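B-agarase (Saccharophagus degradans, PDB 4BQ2) hydrolyses agarose chains as a family 50 exo-beta-agarase, cutting beta-linked sugar units from their ends. Local coordinates at residues Glu652-Ala657 / Tyr716-Val721; Leu286-Leu291 / Trp698-Asp703; Ser117-Glu122 / Gln190-Gln195; Ser111-Leu116 / Pro143-Asp148. All coordinates share one frame; numbering follows the deposited sequence.

Contact 1: residues Glu652-Ala657 / Tyr716-Val721; sequences EFHIGA and YNVGFV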
# COMPACT_ATOMS: atom_id res chain seq x y z
N GLU A 652 1.61 7.65 -2.54
CA GLU A 652 1.86 6.77 -1.37
C GLU A 652 3.28 6.25 -1.34
O GLU A 652 3.81 5.82 -2.37
CB GLU A 652 0.93 5.55 -1.41
CG GLU A 652 -0.53 5.93 -1.42
CD GLU A 652 -1.48 4.76 -1.51
OE1 GLU A 652 -1.07 3.58 -1.35
OE2 GLU A 652 -2.66 5.05 -1.75
N PHE A 653 3.88 6.28 -0.15
CA PHE A 653 5.04 5.46 0.23
C PHE A 653 4.96 5.33 1.74
O PHE A 653 4.20 6.06 2.41
CB PHE A 653 6.38 6.09 -0.19
CG PHE A 653 6.80 7.31 0.62
CD1 PHE A 653 6.18 8.54 0.42
CD2 PHE A 653 7.88 7.24 1.52
CE1 PHE A 653 6.58 9.68 1.14
CE2 PHE A 653 8.30 8.37 2.23
CZ PHE A 653 7.64 9.58 2.06
N HIS A 654 5.75 4.42 2.28
CA HIS A 654 5.90 4.30 3.73
C HIS A 654 7.07 3.42 4.13
O HIS A 654 7.60 2.70 3.29
CB HIS A 654 4.60 3.92 4.48
CG HIS A 654 4.01 2.56 4.16
ND1 HIS A 654 4.74 1.39 4.05
CD2 HIS A 654 2.72 2.20 4.02
CE1 HIS A 654 3.92 0.38 3.80
NE2 HIS A 654 2.69 0.85 3.77
N ILE A 655 7.49 3.50 5.39
CA ILE A 655 8.46 2.54 5.99
C ILE A 655 7.98 2.28 7.41
O ILE A 655 7.61 3.22 8.12
CB ILE A 655 9.88 3.15 6.05
CG1 ILE A 655 10.37 3.53 4.65
CG2 ILE A 655 10.88 2.18 6.69
CD1 ILE A 655 10.33 5.02 4.35
N GLY A 656 7.92 1.02 7.82
CA GLY A 656 7.52 0.68 9.21
C GLY A 656 8.59 -0.11 9.95
O GLY A 656 9.62 -0.51 9.38
N ALA A 657 8.33 -0.36 11.24
CA ALA A 657 9.29 -1.10 12.07
C ALA A 657 8.47 -1.95 13.05
O ALA A 657 7.25 -1.80 13.12
CB ALA A 657 10.20 -0.13 12.82
N TYR A 716 -0.37 -2.51 9.83
CA TYR A 716 1.00 -2.02 9.69
C TYR A 716 1.41 -0.83 10.58
O TYR A 716 0.60 0.04 10.89
CB TYR A 716 1.19 -1.54 8.23
CG TYR A 716 0.91 -2.52 7.10
CD1 TYR A 716 1.04 -3.91 7.28
CD2 TYR A 716 0.60 -2.04 5.81
CE1 TYR A 716 0.81 -4.79 6.24
CE2 TYR A 716 0.40 -2.92 4.75
CZ TYR A 716 0.51 -4.28 4.96
OH TYR A 716 0.31 -5.16 3.90
N ASN A 717 2.71 -0.74 10.86
CA ASN A 717 3.30 0.43 11.51
C ASN A 717 3.63 1.48 10.47
O ASN A 717 4.78 1.69 10.15
CB ASN A 717 4.56 0.08 12.32
CG ASN A 717 5.28 1.31 12.88
OD1 ASN A 717 4.64 2.35 13.24
ND2 ASN A 717 6.58 1.25 12.91
N VAL A 718 2.60 2.15 9.95
CA VAL A 718 2.80 3.07 8.86
C VAL A 718 2.36 4.48 9.24
O VAL A 718 2.30 5.36 8.38
CB VAL A 718 2.13 2.56 7.56
CG1 VAL A 718 2.83 1.28 7.12
CG2 VAL A 718 0.64 2.31 7.75
N GLY A 719 2.11 4.69 10.54
CA GLY A 719 1.63 6.00 11.02
C GLY A 719 2.74 6.98 11.35
O GLY A 719 3.86 6.57 11.68
N PHE A 720 2.43 8.27 11.23
CA PHE A 720 3.17 9.31 11.97
C PHE A 720 2.71 9.35 13.43
O PHE A 720 3.42 9.85 14.29
CB PHE A 720 3.01 10.68 11.29
CG PHE A 720 4.14 11.00 10.35
CD1 PHE A 720 4.40 10.19 9.25
CD2 PHE A 720 4.97 12.10 10.59
CE1 PHE A 720 5.45 10.49 8.38
CE2 PHE A 720 6.02 12.39 9.73
CZ PHE A 720 6.28 11.59 8.62
N VAL A 721 1.53 8.80 13.71
CA VAL A 721 1.07 8.66 15.12
C VAL A 721 0.65 7.23 15.35
O VAL A 721 0.24 6.54 14.41
CB VAL A 721 -0.10 9.62 15.47
CG1 VAL A 721 0.30 11.09 15.27
CG2 VAL A 721 -1.39 9.30 14.69
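Gly-656 and Asn-717 bring two irregular loops to 4.8 Å between CA atoms, with Asn-717 at the centre of an inverse gamma turn. Having no side chain, Gly-656 lets the carbonyl of that turn come in close: Asn-717 O lies 3.1 Å from Gly-656 CA. One residue on, Val-718 lays its CG1 methyl squarely over the imidazole of His-654, a CH-pi contact with the methyl 3.3 Å from the ring centroid and 11° off the normal. Val-718 CG1 is beside the backbone N and opposite the carbonyl carbon (chi1 -65°), the branch that faces the ring. Both loops follow parallel strands, 648-652 and 693-699, of what in this family is an (alpha/beta)8 barrel, whose active site, as in related barrel hydrolases, probably lies at the carboxyl ends of the strands; Glu-652 OE1 hydrogen-bonds a glycerol there. Tyr-716 crosses His-654 at about a right angle, Tyr-716 CD2 being 4.1 Å from His-654 NE2. At the far end Asn-717 ND2 donates to Ala-657 O across 3.1 Å, a bent bond in which the nitrogen stands above the carbonyl plane. From helix 673-688, Arg-676 bonds both Ile-655 O and Gly-719 O.

Contact 2: residues Leu286-Leu291 / Trp698-Asp703; sequences LDIIRL and WFQYMD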
# COMPACT_ATOMS: atom_id res chain seq x y z
N LEU A 286 0.46 13.74 4.38
CA LEU A 286 0.06 12.38 4.70
C LEU A 286 -1.29 12.05 4.14
O LEU A 286 -2.16 12.94 4.00
CB LEU A 286 0.01 12.15 6.23
CG LEU A 286 1.21 12.74 7.01
CD1 LEU A 286 1.04 12.49 8.51
CD2 LEU A 286 2.60 12.29 6.54
N ASP A 287 -1.49 10.78 3.85
CA ASP A 287 -2.75 10.28 3.34
C ASP A 287 -3.61 9.79 4.51
O ASP A 287 -3.07 9.46 5.56
CB ASP A 287 -2.51 9.09 2.42
CG ASP A 287 -1.68 9.46 1.20
OD1 ASP A 287 -1.92 10.53 0.62
OD2 ASP A 287 -0.82 8.65 0.82
N ILE A 288 -4.92 9.67 4.27
CA ILE A 288 -5.87 9.05 5.24
C ILE A 288 -5.93 9.89 6.51
O ILE A 288 -5.61 9.45 7.63
CB ILE A 288 -5.56 7.56 5.58
CG1 ILE A 288 -5.32 6.73 4.30
CG2 ILE A 288 -6.72 6.98 6.41
CD1 ILE A 288 -6.59 6.22 3.62
N ILE A 289 -6.33 11.13 6.31
CA ILE A 289 -6.52 12.06 7.41
C ILE A 289 -8.02 12.09 7.66
O ILE A 289 -8.75 13.06 7.35
CB ILE A 289 -5.89 13.44 7.10
CG1 ILE A 289 -4.37 13.27 6.87
CG2 ILE A 289 -6.11 14.40 8.28
CD1 ILE A 289 -3.71 14.57 6.46
N ARG A 290 -8.47 10.96 8.22
CA ARG A 290 -9.86 10.67 8.48
C ARG A 290 -9.86 9.47 9.44
O ARG A 290 -8.81 8.83 9.67
CB ARG A 290 -10.58 10.26 7.18
CG ARG A 290 -9.94 9.04 6.47
CD ARG A 290 -10.72 8.77 5.20
NE ARG A 290 -10.34 7.51 4.53
CZ ARG A 290 -10.78 7.14 3.34
NH1 ARG A 290 -11.59 7.95 2.62
NH2 ARG A 290 -10.38 5.97 2.83
N LEU A 291 -11.03 9.11 9.93
CA LEU A 291 -11.14 7.99 10.86
C LEU A 291 -11.68 6.68 10.26
O LEU A 291 -11.69 5.66 10.95
CB LEU A 291 -11.99 8.41 12.09
CG LEU A 291 -11.44 9.63 12.86
CD1 LEU A 291 -12.32 9.93 14.09
CD2 LEU A 291 -10.00 9.44 13.31
N TRP A 698 2.95 10.43 2.08
CA TRP A 698 3.16 9.23 2.91
C TRP A 698 1.85 8.61 3.30
O TRP A 698 0.88 9.32 3.70
CB TRP A 698 3.91 9.71 4.16
CG TRP A 698 3.91 8.77 5.33
CD1 TRP A 698 2.87 8.49 6.19
CD2 TRP A 698 5.01 7.99 5.76
NE1 TRP A 698 3.27 7.58 7.15
CE2 TRP A 698 4.58 7.24 6.90
CE3 TRP A 698 6.32 7.83 5.29
CZ2 TRP A 698 5.44 6.38 7.58
CZ3 TRP A 698 7.16 6.96 5.95
CH2 TRP A 698 6.72 6.27 7.11
N PHE A 699 1.78 7.28 3.18
CA PHE A 699 0.60 6.53 3.59
C PHE A 699 0.96 5.81 4.89
O PHE A 699 1.77 4.88 4.86
CB PHE A 699 0.26 5.49 2.50
CG PHE A 699 -1.06 4.78 2.71
CD1 PHE A 699 -1.17 3.73 3.62
CD2 PHE A 699 -2.20 5.16 1.99
CE1 PHE A 699 -2.38 3.06 3.80
CE2 PHE A 699 -3.44 4.52 2.18
CZ PHE A 699 -3.53 3.47 3.10
N GLN A 700 0.41 6.21 6.05
CA GLN A 700 -0.70 7.15 6.24
C GLN A 700 -0.51 7.89 7.58
O GLN A 700 0.51 7.75 8.22
CB GLN A 700 -2.00 6.35 6.25
CG GLN A 700 -1.95 5.23 7.32
CD GLN A 700 -3.18 4.37 7.36
OE1 GLN A 700 -4.07 4.48 6.52
NE2 GLN A 700 -3.23 3.49 8.33
N TYR A 701 -1.51 8.67 8.01
CA TYR A 701 -1.38 9.50 9.21
C TYR A 701 -1.22 8.62 10.47
O TYR A 701 -0.37 8.88 11.32
CB TYR A 701 -2.64 10.38 9.32
CG TYR A 701 -2.69 11.40 10.45
CD1 TYR A 701 -1.55 11.88 11.06
CD2 TYR A 701 -3.93 11.93 10.84
CE1 TYR A 701 -1.63 12.82 12.09
CE2 TYR A 701 -4.02 12.91 11.81
CZ TYR A 701 -2.88 13.34 12.44
OH TYR A 701 -3.01 14.32 13.44
N MET A 702 -2.07 7.60 10.60
CA MET A 702 -2.10 6.78 11.84
C MET A 702 -1.67 5.36 11.51
O MET A 702 -1.86 4.94 10.38
CB MET A 702 -3.52 6.73 12.40
CG MET A 702 -4.08 8.12 12.71
SD MET A 702 -5.55 8.62 11.75
CE MET A 702 -6.80 7.38 12.11
N ASP A 703 -1.13 4.62 12.49
CA ASP A 703 -0.92 3.19 12.30
C ASP A 703 -2.25 2.57 11.98
O ASP A 703 -3.30 3.01 12.49
CB ASP A 703 -0.40 2.51 13.58
CG ASP A 703 1.02 2.87 13.92
OD1 ASP A 703 1.81 3.22 13.00
OD2 ASP A 703 1.35 2.83 15.13
O HOH W 1 -4.56 7.21 8.93
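The two methyls of Leu-286 fork between the side chains of Trp-698 and Tyr-701: CD2 rests 3.7 Å from Trp-698 CB, while Leu-286 CD1 meets the ring of Tyr-701 at CD1, again at 3.7 Å. Leu-286 and Trp-698 run side by side on one face of the sheet, where strands 280-287 and 693-699 lie parallel as neighbours in the barrel wall. Beyond them Ile-288 is the next bump. It fills the hollow between the Phe-699 ring and the Gln-700 amide, with Ile-288 CG1 3.6 Å from Phe-699 CE2 and 3.4 Å from Gln-700 OE1. A cis peptide joins Phe-699 to Gln-700, and Gln-700 CB folds back over the phenyl face, offset toward its rim. Farther out, Met-702, bent at chi2 and chi3, tucks its CE methyl against Arg-290 O at 3.5 Å and beside Leu-291 CD2. The backbones are stitched twice: Asp-287 N donates to Trp-698 O over 2.8 Å, and Tyr-701 N to Asp-287 O over 3.0 Å. A water continues the seam, donating a hydrogen bond to Ile-288 O and accepting one from Met-702 N. Asp-287 OD1 is hydrogen-bonded to Asn-417 N, and the Tyr-701 hydroxyl to Thr-403. Polar bonding across this buried seam is therefore a backbone matter, completed by one water, while side chains mostly pack through apolar groups, some against the oxygens of Gln-700 and Arg-290.

Contact 3: residues Ser117-Glu122 / Gln190-Gln195; sequences SGHDLE and QPNPPQ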
# COMPACT_ATOMS: atom_id res chain seq x y z
N SER A 117 5.38 -25.18 6.70
CA SER A 117 4.19 -25.98 7.00
C SER A 117 3.81 -25.82 8.47
O SER A 117 4.64 -25.44 9.30
CB SER A 117 4.47 -27.45 6.74
OG SER A 117 5.56 -27.88 7.56
N GLY A 118 2.54 -26.12 8.78
CA GLY A 118 2.09 -26.19 10.15
C GLY A 118 1.50 -24.89 10.69
O GLY A 118 1.51 -23.86 10.01
N HIS A 119 0.99 -24.98 11.92
CA HIS A 119 0.56 -23.83 12.72
C HIS A 119 -0.41 -22.97 11.93
O HIS A 119 -1.41 -23.49 11.40
CB HIS A 119 1.79 -23.06 13.24
CG HIS A 119 2.64 -23.85 14.19
ND1 HIS A 119 3.43 -23.26 15.16
CD2 HIS A 119 2.81 -25.19 14.33
CE1 HIS A 119 4.06 -24.20 15.84
NE2 HIS A 119 3.69 -25.38 15.35
N ASP A 120 -0.15 -21.67 11.83
CA ASP A 120 -1.10 -20.81 11.15
C ASP A 120 -1.05 -20.89 9.63
O ASP A 120 -1.72 -20.10 8.95
CB ASP A 120 -1.04 -19.35 11.66
CG ASP A 120 0.39 -18.74 11.64
OD1 ASP A 120 1.38 -19.46 11.40
OD2 ASP A 120 0.49 -17.51 11.92
N LEU A 121 -0.26 -21.83 9.09
CA LEU A 121 -0.36 -22.17 7.67
C LEU A 121 -1.46 -23.18 7.36
O LEU A 121 -1.96 -23.19 6.24
CB LEU A 121 0.98 -22.65 7.07
CG LEU A 121 2.20 -21.72 7.08
CD1 LEU A 121 3.35 -22.36 6.30
CD2 LEU A 121 1.91 -20.33 6.53
N GLU A 122 -1.86 -23.97 8.35
CA GLU A 122 -2.74 -25.14 8.12
C GLU A 122 -4.11 -24.80 7.53
O GLU A 122 -4.49 -25.33 6.48
CB GLU A 122 -2.90 -25.97 9.39
CG GLU A 122 -1.60 -26.60 9.84
CD GLU A 122 -1.78 -28.04 10.25
OE1 GLU A 122 -2.50 -28.28 11.25
OE2 GLU A 122 -1.22 -28.94 9.57
N GLN A 190 14.16 -26.53 10.74
CA GLN A 190 13.88 -26.98 12.11
C GLN A 190 12.38 -27.29 12.20
O GLN A 190 11.57 -26.50 11.72
CB GLN A 190 14.25 -25.87 13.12
CG GLN A 190 15.76 -25.71 13.32
CD GLN A 190 16.15 -24.63 14.30
OE1 GLN A 190 17.29 -24.16 14.28
NE2 GLN A 190 15.21 -24.22 15.16
N PRO A 191 12.01 -28.43 12.83
CA PRO A 191 10.58 -28.65 13.07
C PRO A 191 10.08 -27.54 13.98
O PRO A 191 10.88 -26.97 14.75
CB PRO A 191 10.53 -30.02 13.78
CG PRO A 191 11.90 -30.25 14.31
CD PRO A 191 12.85 -29.48 13.44
N ASN A 192 8.81 -27.19 13.87
CA ASN A 192 8.26 -26.14 14.69
C ASN A 192 8.09 -26.60 16.13
O ASN A 192 7.68 -27.73 16.36
CB ASN A 192 6.91 -25.72 14.17
CG ASN A 192 7.00 -25.07 12.79
OD1 ASN A 192 8.02 -24.47 12.44
ND2 ASN A 192 5.94 -25.21 12.02
N PRO A 193 8.37 -25.70 17.10
CA PRO A 193 7.89 -25.90 18.46
C PRO A 193 6.38 -26.14 18.44
O PRO A 193 5.73 -25.91 17.40
CB PRO A 193 8.20 -24.56 19.14
CG PRO A 193 9.35 -23.99 18.38
CD PRO A 193 9.19 -24.48 16.96
N PRO A 194 5.82 -26.61 19.56
CA PRO A 194 4.35 -26.75 19.65
C PRO A 194 3.67 -25.38 19.49
O PRO A 194 4.18 -24.39 20.02
CB PRO A 194 4.12 -27.27 21.08
CG PRO A 194 5.41 -27.90 21.48
CD PRO A 194 6.52 -27.21 20.72
N GLN A 195 2.54 -25.34 18.80
CA GLN A 195 1.81 -24.09 18.63
C GLN A 195 1.21 -23.61 19.97
O GLN A 195 0.53 -24.37 20.64
CB GLN A 195 0.71 -24.26 17.61
CG GLN A 195 -0.03 -22.96 17.33
CD GLN A 195 -1.07 -23.12 16.26
OE1 GLN A 195 -1.95 -23.99 16.34
NE2 GLN A 195 -1.00 -22.28 15.25
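This is a partly buried loop-to-loop contact within the CBM-like region, built on one histidine, His-119, held between Asn-192 and Gln-195 just after strand 180-191 ends. Over one face of the imidazole sits Gln-195 CB, 3.7 Å from the His-119 ring centroid and only 6° off the normal, a CH-pi contact. Gln-195 CG is anti to the backbone N (chi1 -176°), and the extended chain runs back past the ring, carrying Gln-195 NE2 to 3.4 Å from His-119 CA. The opposite face is taken by Asn-192, whose ND2 stands 3.9 Å above the His-119 ring plane toward its rim; ring and amide planes are 60° apart. That same ND2 gives a weak hydrogen bond to Ser-117 O at 3.0 Å, and it also bonds Ser-69, while Asn-192 OD1 is held by Ser-71. With both ends of the amide bonded, the flat group has little freedom to flip. His-119 ND1 is hydrogen-bonded to Thr-144 OG1. Directly around the histidine, in its own loop, a 3-10 turn opens with Leu-121 N bonded to Gly-118 O at 2.8 Å. The strand-and-loop setting is consistent with a beta-sandwich of the carbohydrate-binding-module kind, in which strand 180-191 also contributes Asp-185 to the calcium site.

Contact 4: residues Ser111-Leu116 / Pro143-Asp148; sequences SYYAKL and PTWTSD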
# COMPACT_ATOMS: atom_id res chain seq x y z
N SER A 111 18.61 -14.95 14.35
CA SER A 111 18.05 -16.05 13.55
C SER A 111 16.68 -15.65 13.07
O SER A 111 15.88 -15.06 13.84
CB SER A 111 17.87 -17.35 14.37
OG SER A 111 19.08 -18.07 14.51
N TYR A 112 16.39 -16.01 11.81
CA TYR A 112 15.16 -15.62 11.15
C TYR A 112 14.46 -16.86 10.62
O TYR A 112 15.11 -17.75 10.06
CB TYR A 112 15.48 -14.66 9.99
CG TYR A 112 15.97 -13.31 10.45
CD1 TYR A 112 17.32 -13.08 10.71
CD2 TYR A 112 15.06 -12.28 10.64
CE1 TYR A 112 17.78 -11.86 11.15
CE2 TYR A 112 15.49 -11.05 11.07
CZ TYR A 112 16.85 -10.84 11.35
OH TYR A 112 17.23 -9.57 11.77
N TYR A 113 13.14 -16.95 10.75
CA TYR A 113 12.48 -18.14 10.20
C TYR A 113 11.29 -17.87 9.34
O TYR A 113 10.56 -16.89 9.56
CB TYR A 113 12.13 -19.18 11.29
CG TYR A 113 11.13 -18.69 12.32
CD1 TYR A 113 11.55 -17.99 13.46
CD2 TYR A 113 9.77 -18.94 12.16
CE1 TYR A 113 10.63 -17.55 14.42
CE2 TYR A 113 8.84 -18.51 13.11
CZ TYR A 113 9.29 -17.82 14.23
OH TYR A 113 8.36 -17.39 15.16
N ALA A 114 11.07 -18.78 8.39
CA ALA A 114 9.92 -18.75 7.53
C ALA A 114 9.27 -20.12 7.57
O ALA A 114 9.88 -21.13 7.18
CB ALA A 114 10.32 -18.37 6.10
N LYS A 115 8.04 -20.15 8.05
CA LYS A 115 7.27 -21.39 8.12
C LYS A 115 7.11 -22.04 6.74
O LYS A 115 6.82 -21.36 5.77
CB LYS A 115 5.92 -21.11 8.78
CG LYS A 115 5.97 -21.02 10.30
CD LYS A 115 4.69 -20.40 10.80
CE LYS A 115 4.67 -20.29 12.31
NZ LYS A 115 3.88 -19.06 12.62
N LEU A 116 7.35 -23.35 6.65
CA LEU A 116 7.08 -24.08 5.42
C LEU A 116 5.76 -24.80 5.48
O LEU A 116 5.12 -25.05 4.46
CB LEU A 116 8.15 -25.13 5.20
CG LEU A 116 9.57 -24.64 4.94
CD1 LEU A 116 10.50 -25.82 4.93
CD2 LEU A 116 9.65 -23.88 3.61
N PRO A 143 3.81 -14.29 16.48
CA PRO A 143 4.39 -15.63 16.30
C PRO A 143 3.57 -16.72 17.00
O PRO A 143 2.89 -16.43 17.98
CB PRO A 143 5.79 -15.50 16.93
CG PRO A 143 5.75 -14.27 17.76
CD PRO A 143 4.77 -13.35 17.09
N THR A 144 3.63 -17.95 16.51
CA THR A 144 2.85 -19.05 17.11
C THR A 144 3.60 -19.80 18.21
O THR A 144 3.10 -20.80 18.73
CB THR A 144 2.39 -20.05 16.05
OG1 THR A 144 3.51 -20.44 15.25
CG2 THR A 144 1.32 -19.42 15.16
N TRP A 145 4.82 -19.35 18.51
CA TRP A 145 5.52 -19.77 19.72
C TRP A 145 6.43 -18.64 20.16
O TRP A 145 6.63 -17.68 19.41
CB TRP A 145 6.34 -21.03 19.48
CG TRP A 145 7.47 -20.89 18.46
CD1 TRP A 145 8.75 -20.45 18.70
CD2 TRP A 145 7.41 -21.19 17.07
NE1 TRP A 145 9.49 -20.49 17.53
CE2 TRP A 145 8.69 -20.93 16.52
CE3 TRP A 145 6.40 -21.68 16.23
CZ2 TRP A 145 8.98 -21.15 15.17
CZ3 TRP A 145 6.69 -21.89 14.89
CH2 TRP A 145 7.97 -21.61 14.37
N THR A 146 7.01 -18.78 21.36
CA THR A 146 7.90 -17.78 21.94
C THR A 146 9.36 -18.18 21.83
O THR A 146 9.74 -19.30 22.22
CB THR A 146 7.56 -17.55 23.43
OG1 THR A 146 6.21 -17.12 23.52
CG2 THR A 146 8.49 -16.48 24.04
N SER A 147 10.17 -17.29 21.27
CA SER A 147 11.61 -17.50 21.17
C SER A 147 12.32 -16.17 20.91
O SER A 147 11.67 -15.17 20.66
CB SER A 147 11.94 -18.51 20.06
OG SER A 147 11.65 -17.95 18.78
N ASP A 148 13.65 -16.18 21.00
CA ASP A 148 14.47 -15.00 20.67
C ASP A 148 14.52 -14.76 19.13
O ASP A 148 14.93 -13.69 18.67
CB ASP A 148 15.89 -15.18 21.20
CG ASP A 148 16.02 -14.87 22.68
OD1 ASP A 148 15.00 -14.60 23.34
OD2 ASP A 148 17.17 -14.87 23.18
O HOH W 2 17.90 -14.73 17.28
O HOH W 3 5.80 -18.58 14.93
O HOH W 4 9.09 -17.12 17.69
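Tyr-113 and Trp-145 form an offset, near-parallel pair with little overlap, planes 20° apart: the Tyr-113 ring and the six-membered ring of Trp-145 have centroids 4.7 Å apart. The touching atom of the indole is Trp-145 CZ2, set over the rim of the phenol face and 3.4 Å from Tyr-113 CE2. In return the Tyr-113 hydroxyl lies over the face of the indole, and Pro-143 CB lies 3.6 Å from Tyr-113 OH. Both aromatics have CG between backbone N and carbonyl carbon (chi1 63° in each), which swings each ring out toward its partner. Alongside, Lys-115 slides past the indole, its CE 3.6 Å from Trp-145 CZ3, and ends tip to tip with Thr-144, Lys-115 NZ lying 3.0 Å from Thr-144 OG1; that hydroxyl is hydrogen-bonded to His-119 ND1. Two waters form the next shell, and both are bonded to the Tyr-113 hydroxyl. One, 2.8 Å from Tyr-113 OH, also accepts from Lys-115 NZ and Thr-144 N; the other, 2.6 Å from Tyr-113 OH, donates to Trp-145 O and bonds Ser-147 OG. The phenol is thus fixed at its tip by two waters. Farther out, the lysine charge is met by Asp-120 in a salt bridge, and Tyr-73 of strand 70-79 lies against the Tyr-113 ring at a shallow angle. Strand 110-115, which carries the tyrosine and the lysine, pairs with strands 70-79 and 150-155, consistent with a beta-sandwich of the CBM-like kind.

How the contacts relate
The four contacts fall into two pairs. Contacts 3 and 4 come first along the chain, with alternating segments in the CBM-like domain; their centres are about 9 Å apart, and they touch where the His-119 ring packs on Trp-145. Contacts 1 and 2 also alternate, again about 9 Å between centres, around neighbouring strands 280-287, 693-699 and 648-652; Phe-653 O to Phe-699 N and Asp-703 to Gly-719 N probably bond them together. Contacts 2 and 3 lie farthest apart, their centres about 35 Å from each other, and no atoms of one pair touch the other. The protein thus carries a beta-rich module beside the barrel that probably houses hydrolysis.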